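Side-chain contact in metallo-beta-lactamase domain-containing protein 1 (Thermotoga maritima, PDB 1ZTC), which is a putative metallo-beta-lactamase-fold hydrolase with a two-nickel site, and probably cleaves RNA as an endoribonuclease: residues A[194-197]-A[198-201]. Numbering follows the deposited sequence.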
loop_
_atom_site.group_PDB
_atom_site.type_symbol
_atom_site.label_atom_id
_atom_site.label_comp_id
_atom_site.label_asym_id
_atom_site.label_seq_id
_atom_site.Cartn_x
_atom_site.Cartn_y
_atom_site.Cartn_z
ATOM N N VAL A 194 -4.640 24.388 -16.719
ATOM C CA VAL A 194 -4.416 23.065 -17.287
ATOM C C VAL A 194 -5.345 22.853 -18.490
ATOM O O VAL A 194 -4.927 22.345 -19.526
ATOM C CB VAL A 194 -4.530 21.915 -16.213
ATOM C CG1 VAL A 194 -4.336 20.584 -16.855
ATOM C CG2 VAL A 194 -3.471 22.081 -15.156
ATOM N N LYS A 195 -6.601 23.261 -18.357
ATOM C CA LYS A 195 -7.525 23.155 -19.427
ATOM C C LYS A 195 -7.037 23.946 -20.646
ATOM O O LYS A 195 -7.065 23.429 -21.747
ATOM C CB LYS A 195 -8.901 23.648 -18.980
ATOM C CG LYS A 195 -10.019 23.367 -19.991
ATOM C CD LYS A 195 -10.541 24.598 -20.653
ATOM C CE LYS A 195 -11.624 24.256 -21.711
ATOM N NZ LYS A 195 -11.797 25.407 -22.626
ATOM N N ASN A 196 -6.567 25.185 -20.452
ATOM C CA ASN A 196 -6.036 25.969 -21.570
ATOM C C ASN A 196 -4.799 25.307 -22.183
ATOM O O ASN A 196 -4.587 25.372 -23.394
ATOM C CB ASN A 196 -5.710 27.409 -21.164
ATOM C CG ASN A 196 -6.952 28.212 -20.789
ATOM O OD1 ASN A 196 -8.060 27.908 -21.230
ATOM N ND2 ASN A 196 -6.762 29.237 -19.965
ATOM N N PHE A 197 -3.978 24.685 -21.352
ATOM C CA PHE A 197 -2.815 23.977 -21.846
ATOM C C PHE A 197 -3.202 22.806 -22.746
ATOM O O PHE A 197 -2.649 22.615 -23.817
ATOM C CB PHE A 197 -1.940 23.498 -20.691
ATOM C CG PHE A 197 -0.765 22.656 -21.145
ATOM C CD1 PHE A 197 0.214 23.202 -21.963
ATOM C CD2 PHE A 197 -0.669 21.316 -20.785
ATOM C CE1 PHE A 197 1.280 22.423 -22.414
ATOM C CE2 PHE A 197 0.390 20.527 -21.227
ATOM C CZ PHE A 197 1.369 21.093 -22.042
ATOM N N LEU A 198 -4.151 22.003 -22.309
ATOM C CA LEU A 198 -4.588 20.876 -23.130
ATOM C C LEU A 198 -5.210 21.360 -24.441
ATOM O O LEU A 198 -5.053 20.706 -25.461
ATOM C CB LEU A 198 -5.558 19.994 -22.392
ATOM C CG LEU A 198 -4.973 19.296 -21.173
ATOM C CD1 LEU A 198 -6.070 18.559 -20.428
ATOM C CD2 LEU A 198 -3.846 18.364 -21.571
ATOM N N ASP A 199 -5.903 22.499 -24.413
ATOM C CA ASP A 199 -6.424 23.096 -25.636
ATOM C C ASP A 199 -5.299 23.501 -26.589
ATOM O O ASP A 199 -5.414 23.336 -27.803
ATOM C CB ASP A 199 -7.282 24.359 -25.382
ATOM C CG ASP A 199 -8.644 24.052 -24.786
ATOM O OD1 ASP A 199 -9.110 22.894 -24.885
ATOM O OD2 ASP A 199 -9.257 24.991 -24.217
ATOM N N ARG A 200 -4.230 24.063 -26.034
ATOM C CA ARG A 200 -3.092 24.475 -26.822
ATOM C C ARG A 200 -2.400 23.284 -27.488
ATOM O O ARG A 200 -2.024 23.345 -28.660
ATOM C CB ARG A 200 -2.082 25.204 -25.945
ATOM C CG ARG A 200 -0.921 25.735 -26.721
ATOM C CD ARG A 200 0.224 26.204 -25.847
ATOM N NE ARG A 200 1.370 26.508 -26.698
ATOM C CZ ARG A 200 2.644 26.630 -26.309
ATOM N NH1 ARG A 200 3.018 26.492 -25.029
ATOM N NH2 ARG A 200 3.559 26.877 -27.228
ATOM N N VAL A 201 -2.245 22.200 -26.744
ATOM C CA VAL A 201 -1.623 20.989 -27.254
ATOM C C VAL A 201 -2.442 20.388 -28.401
ATOM O O VAL A 201 -1.885 19.922 -29.371
ATOM C CB VAL A 201 -1.390 19.986 -26.110
ATOM C CG1 VAL A 201 -1.033 18.589 -26.633
ATOM C CG2 VAL A 201 -0.297 20.518 -25.207
HETATM O O HOH W 1 -8.517 27.357 -24.000
#
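Lys195 and Asp199, one helical turn apart, form a salt bridge: NZ of Lys195 stands 3.0 Å from OD2 of Asp199, on the syn lone pair of that oxygen. Two torsions bring the charges together. The lysine chain bends at chi2 (-110°), while the aspartate turns CG back beside its own backbone N. A water links OD2 of Asp199 to OD1 of Asn196 on the exposed side of the helix, donating to both. The water oxygen lies 2.9 Å from OD1 of Asn196, but its 2.5 Å to OD2 of Asp199 is unusually short and the exact length doubtful, which leaves NZ of Lys195 as the firm partner.

Apolar contacts occupy the other side. CG2 of Val201 sits over one face of the Phe197 ring, 3.9 Å from its centroid and 23° off the normal, a geometry that meets the criteria for a CH-pi contact. It is displaced toward the rim, where CZ of Phe197 lies 3.6 Å from it. Phe147 meets the same ring edge-to-face, and Leu170 packs against both Phe197 and Leu198. CG1 of Val194 approaches CD1 of Leu198 more loosely, at 4.5 Å.

The N-H groups of Leu198, Asp199, Arg200 and Val201 each bond to the carbonyl four residues earlier; Leu198 N to Val194 O is 2.9 Å with an N-H...O angle of 165°, and Val201 N to Phe197 O is 3.0 Å. Arg200 directs its guanidinium away from this turn to a salt bridge with Glu136.

Regular i to i+4 bonding, with charged and apolar sides, identifies an amphipathic alpha-helix, here helix 192-201 packed on the sheet containing strands 157-163 and 169-171 of the metallo-beta-lactamase fold.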